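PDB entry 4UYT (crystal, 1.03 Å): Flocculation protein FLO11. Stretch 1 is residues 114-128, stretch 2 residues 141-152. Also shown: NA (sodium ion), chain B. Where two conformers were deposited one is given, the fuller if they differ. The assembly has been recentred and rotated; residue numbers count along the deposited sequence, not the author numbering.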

# COMPACT_ATOMS: atom_id res chain seq x y z
N VAL A 114 5.77 1.24 -16.58
CA VAL A 114 5.29 -0.02 -16.07
C VAL A 114 4.41 0.24 -14.84
O VAL A 114 4.67 1.17 -14.07
N TRP A 115 3.44 -0.64 -14.64
CA TRP A 115 2.59 -0.66 -13.49
C TRP A 115 3.28 -1.25 -12.27
O TRP A 115 3.95 -2.29 -12.33
N MET A 116 3.04 -0.62 -11.15
CA MET A 116 3.24 -1.27 -9.87
C MET A 116 2.44 -2.58 -9.82
O MET A 116 1.25 -2.55 -10.13
N PRO A 117 3.02 -3.70 -9.37
CA PRO A 117 2.21 -4.89 -9.13
C PRO A 117 1.36 -4.65 -7.90
O PRO A 117 1.88 -4.11 -6.91
N ASN A 118 0.10 -5.03 -7.92
CA ASN A 118 -0.80 -4.71 -6.84
C ASN A 118 -0.55 -5.63 -5.64
O ASN A 118 -0.06 -6.74 -5.74
N PHE A 119 -0.95 -5.13 -4.50
CA PHE A 119 -0.74 -5.81 -3.24
C PHE A 119 -1.89 -5.43 -2.31
O PHE A 119 -2.75 -4.63 -2.65
N GLN A 120 -1.87 -6.03 -1.13
CA GLN A 120 -2.84 -5.71 -0.10
C GLN A 120 -2.12 -5.39 1.18
O GLN A 120 -0.98 -5.81 1.41
N ILE A 121 -2.82 -4.64 2.03
CA ILE A 121 -2.35 -4.36 3.36
C ILE A 121 -3.37 -4.94 4.33
O ILE A 121 -4.56 -4.57 4.28
N GLN A 122 -2.90 -5.86 5.18
CA GLN A 122 -3.75 -6.59 6.10
C GLN A 122 -3.60 -5.94 7.46
O GLN A 122 -2.52 -5.96 8.07
N PHE A 123 -4.73 -5.42 7.95
CA PHE A 123 -4.81 -4.80 9.26
C PHE A 123 -5.55 -5.74 10.21
O PHE A 123 -6.61 -6.29 9.87
N GLU A 124 -5.02 -5.88 11.42
CA GLU A 124 -5.75 -6.54 12.49
C GLU A 124 -5.68 -5.63 13.69
O GLU A 124 -4.64 -5.49 14.33
N TYR A 125 -6.83 -5.05 14.03
CA TYR A 125 -7.00 -4.30 15.25
C TYR A 125 -7.77 -5.14 16.27
O TYR A 125 -8.55 -6.03 15.92
N LEU A 126 -7.54 -4.84 17.54
CA LEU A 126 -8.34 -5.42 18.62
C LEU A 126 -8.21 -6.94 18.74
O LEU A 126 -9.11 -7.59 19.27
N GLN A 127 -7.11 -7.51 18.27
CA GLN A 127 -6.83 -8.92 18.45
C GLN A 127 -5.71 -9.05 19.45
O GLN A 127 -5.04 -8.06 19.78
N GLY A 128 -5.51 -10.26 19.96
CA GLY A 128 -4.47 -10.48 20.93
C GLY A 128 -4.65 -9.54 22.11
O GLY A 128 -5.78 -9.29 22.56
N THR A 141 -15.00 -1.71 11.07
CA THR A 141 -14.48 -3.05 10.94
C THR A 141 -13.03 -3.12 11.43
O THR A 141 -12.21 -2.28 11.07
N THR A 142 -12.70 -4.14 12.22
CA THR A 142 -11.43 -4.22 12.91
C THR A 142 -10.33 -5.05 12.25
O THR A 142 -9.16 -4.79 12.49
N SER A 143 -10.71 -6.05 11.45
CA SER A 143 -9.76 -6.83 10.67
C SER A 143 -10.19 -6.75 9.22
O SER A 143 -11.33 -7.05 8.88
N PHE A 144 -9.28 -6.35 8.36
CA PHE A 144 -9.60 -6.14 6.96
C PHE A 144 -8.33 -6.04 6.16
O PHE A 144 -7.23 -5.81 6.69
N ASP A 145 -8.50 -6.23 4.86
CA ASP A 145 -7.43 -6.07 3.90
C ASP A 145 -7.81 -4.93 2.98
O ASP A 145 -8.96 -4.86 2.54
N LEU A 146 -6.87 -4.04 2.68
CA LEU A 146 -7.04 -2.95 1.72
C LEU A 146 -6.14 -3.25 0.53
O LEU A 146 -4.94 -3.48 0.68
N SER A 147 -6.74 -3.21 -0.64
CA SER A 147 -6.04 -3.59 -1.85
C SER A 147 -5.76 -2.41 -2.77
O SER A 147 -6.53 -1.45 -2.81
N THR A 148 -4.70 -2.53 -3.57
CA THR A 148 -4.40 -1.53 -4.58
C THR A 148 -4.87 -2.00 -5.95
O THR A 148 -4.93 -3.20 -6.23
N GLY A 149 -5.09 -1.03 -6.82
CA GLY A 149 -5.18 -1.32 -8.22
C GLY A 149 -6.18 -0.46 -8.98
O GLY A 149 -7.13 0.11 -8.41
N CYS A 150 -5.95 -0.40 -10.28
CA CYS A 150 -6.82 0.32 -11.23
C CYS A 150 -7.63 -0.59 -12.12
O CYS A 150 -8.38 -0.10 -12.94
N ASN A 151 -7.50 -1.90 -11.95
CA ASN A 151 -8.06 -2.91 -12.83
C ASN A 151 -9.29 -3.62 -12.31
O ASN A 151 -9.64 -4.66 -12.83
N ASN A 152 -9.96 -3.05 -11.31
CA ASN A 152 -11.11 -3.72 -10.72
C ASN A 152 -12.12 -2.70 -10.24
O ASN A 152 -11.92 -2.13 -9.19

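Strands 120-125 and 143-147 run antiparallel, and backbone hydrogen bonds fix their register. Ile-121 N donates to Leu-146 O (2.8 Å) and Leu-146 N to Ile-121 O (2.9 Å). Phe-123 and Phe-144 repeat this exchange. Tyr-125 N closes the ladder on Thr-142 O at 2.8 Å.

At the other end Thr-148, rotamer p, points toward stretch 1. Its OG1 accepts from Asn-118 ND2 (2.7 Å) and from Phe-119 N (3.1 Å), while Thr-148 N donates to Phe-119 O (3.0 Å). Its methyl CG2 lies over one face of the Phe-119 ring, a CH-pi contact.

Asn-118, chi1 m, also points toward stretch 2. Its OD1 accepts from two waters. Water 1 in turn accepts from Cys-150 N, and water 2 from Asn-151 ND2, so the loop after Thr-148 is tied back through solvent. Gly-149 fits closely here: a CB would clash with OD1 of both Asn-118 and Asn-151.

Ile-121, Phe-123, Phe-144 and Leu-146 share the apolar face of the sheet. Phe-123 (m) and Phe-144 (p) have nearly parallel rings, slid apart so that they barely overlap. Phe-123 CB sits over the Phe-144 face, and Phe-123 CE1 meets Leu-146 CD1 at 3.9 Å. Tyr-125 CE2 reaches Phe-144 CZ at 3.9 Å; its OH is satisfied elsewhere in the structure.

The opposite face carries polar residues joined by water. Water 4 donates to Gln-122 OE1 (2.5 Å) and Asp-145 OD2 (2.7 Å). Water 3 accepts from Gln-120 NE2. Water 5 accepts from Thr-142 OG1 and Ser-143 OG, and lies within donating reach of Tyr-125 O and Gln-127 OE1.

Trp-115, chi1 m, lies near Cys-150 (CZ3 to SG, 3.8 Å). The sodium ion is 2.9 Å from Trp-115 NE1 and 2.6 Å from the oxygen of water 6.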

# COMPACT_ATOMS: atom_id res chain seq x y z
CB VAL A 114 6.43 -1.01 -15.69
CG1 VAL A 114 6.94 -1.78 -16.91
CG2 VAL A 114 7.53 -0.31 -14.88
CB TRP A 115 1.35 -1.50 -13.74
CG TRP A 115 0.33 -0.89 -14.66
CD1 TRP A 115 0.10 -1.20 -15.96
CD2 TRP A 115 -0.63 0.10 -14.31
NE1 TRP A 115 -0.94 -0.46 -16.43
CE2 TRP A 115 -1.43 0.34 -15.43
CE3 TRP A 115 -0.91 0.79 -13.12
CZ2 TRP A 115 -2.48 1.26 -15.42
CZ3 TRP A 115 -1.97 1.67 -13.11
CH2 TRP A 115 -2.75 1.91 -14.26
CB MET A 116 2.74 -0.34 -8.79
CG MET A 116 2.97 -0.80 -7.37
SD MET A 116 2.28 0.36 -6.19
CE MET A 116 0.56 -0.10 -6.24
CB PRO A 117 3.27 -5.99 -8.91
CG PRO A 117 4.46 -5.26 -8.33
CD PRO A 117 4.44 -3.89 -8.99
CB ASN A 118 -2.23 -4.75 -7.34
CG ASN A 118 -2.50 -3.61 -8.29
OD1 ASN A 118 -3.03 -3.83 -9.43
ND2 ASN A 118 -2.17 -2.43 -7.92
CB PHE A 119 0.65 -5.46 -2.64
CG PHE A 119 0.88 -3.97 -2.44
CD1 PHE A 119 0.42 -3.33 -1.32
CD2 PHE A 119 1.55 -3.22 -3.39
CE1 PHE A 119 0.61 -1.96 -1.15
CE2 PHE A 119 1.76 -1.86 -3.23
CZ PHE A 119 1.28 -1.25 -2.09
CB GLN A 120 -3.84 -6.85 0.11
CG GLN A 120 -4.51 -7.30 -1.17
CD GLN A 120 -3.64 -8.24 -1.96
OE1 GLN A 120 -3.10 -9.20 -1.41
NE2 GLN A 120 -3.47 -7.97 -3.26
CB ILE A 121 -2.12 -2.86 3.59
CG1 ILE A 121 -1.20 -2.27 2.51
CG2 ILE A 121 -1.53 -2.65 4.99
CD1 ILE A 121 -0.86 -0.81 2.70
CB GLN A 122 -3.33 -8.05 6.12
CG GLN A 122 -4.11 -8.95 7.06
CD GLN A 122 -3.47 -10.32 7.16
OE1 GLN A 122 -3.27 -11.00 6.16
NE2 GLN A 122 -3.10 -10.71 8.36
CB PHE A 123 -5.65 -3.53 9.20
CG PHE A 123 -5.02 -2.36 8.47
CD1 PHE A 123 -4.97 -2.33 7.08
CD2 PHE A 123 -4.56 -1.26 9.16
CE1 PHE A 123 -4.41 -1.25 6.42
CE2 PHE A 123 -4.05 -0.15 8.51
CZ PHE A 123 -3.99 -0.14 7.14
CB GLU A 124 -5.14 -7.91 12.84
CG GLU A 124 -5.25 -8.96 11.76
CD GLU A 124 -4.63 -10.31 12.15
OE1 GLU A 124 -4.10 -10.46 13.27
OE2 GLU A 124 -4.68 -11.22 11.30
CB TYR A 125 -7.80 -3.03 14.98
CG TYR A 125 -7.13 -1.99 14.10
CD1 TYR A 125 -6.27 -1.04 14.65
CD2 TYR A 125 -7.46 -1.86 12.75
CE1 TYR A 125 -5.70 -0.04 13.89
CE2 TYR A 125 -6.91 -0.85 11.98
CZ TYR A 125 -6.03 0.07 12.55
OH TYR A 125 -5.49 1.13 11.83
CB LEU A 126 -9.84 -5.06 18.50
CG LEU A 126 -10.28 -3.60 18.62
CD1 LEU A 126 -11.79 -3.55 18.80
CD2 LEU A 126 -9.59 -2.88 19.77
CB GLN A 127 -6.46 -9.58 17.12
CG GLN A 127 -7.60 -9.61 16.10
CD GLN A 127 -8.83 -10.37 16.58
OE1 GLN A 127 -9.96 -10.02 16.27
NE2 GLN A 127 -8.61 -11.42 17.36
CB THR A 141 -14.60 -3.44 9.47
OG1 THR A 141 -16.00 -3.43 9.15
CG2 THR A 141 -14.00 -4.79 9.18
CB THR A 142 -11.62 -4.72 14.35
OG1 THR A 142 -12.33 -5.96 14.32
CG2 THR A 142 -12.40 -3.71 15.17
CB SER A 143 -9.70 -8.29 11.13
OG SER A 143 -8.96 -8.43 12.33
CB PHE A 144 -10.44 -4.86 6.80
CG PHE A 144 -9.79 -3.62 7.37
CD1 PHE A 144 -8.91 -2.83 6.62
CD2 PHE A 144 -10.06 -3.21 8.66
CE1 PHE A 144 -8.30 -1.70 7.16
CE2 PHE A 144 -9.47 -2.08 9.20
CZ PHE A 144 -8.58 -1.33 8.46
CB ASP A 145 -7.28 -7.33 3.04
CG ASP A 145 -6.78 -8.53 3.81
OD1 ASP A 145 -6.31 -8.41 4.96
OD2 ASP A 145 -6.83 -9.62 3.22
CB LEU A 146 -6.66 -1.62 2.32
CG LEU A 146 -7.51 -1.21 3.52
CD1 LEU A 146 -7.08 0.17 4.00
CD2 LEU A 146 -9.00 -1.25 3.24
CB SER A 147 -6.87 -4.61 -2.60
OG SER A 147 -8.08 -4.02 -3.01
CB THR A 148 -2.87 -1.23 -4.68
OG1 THR A 148 -2.16 -2.37 -5.18
CG2 THR A 148 -2.28 -0.87 -3.36
CB CYS A 150 -5.95 1.23 -12.11
SG CYS A 150 -5.15 2.59 -11.26
CB ASN A 151 -6.96 -3.97 -13.10
CG ASN A 151 -6.26 -4.50 -11.80
OD1 ASN A 151 -6.33 -3.90 -10.68
ND2 ASN A 151 -5.51 -5.62 -11.97
CB ASN A 152 -10.58 -4.61 -9.59
CG ASN A 152 -11.61 -5.53 -9.00
OD1 ASN A 152 -12.72 -5.64 -9.50
ND2 ASN A 152 -11.24 -6.19 -7.90
NA NA B . -2.37 -0.48 -18.94
O HOH W 1 -3.34 -1.37 -11.19
O HOH W 2 -4.09 -6.73 -10.01
O HOH W 3 -4.82 -5.86 -5.05
O HOH W 4 -5.36 -11.32 4.76
O HOH W 5 -10.21 -7.67 14.53
O HOH W 6 -2.00 1.03 -20.98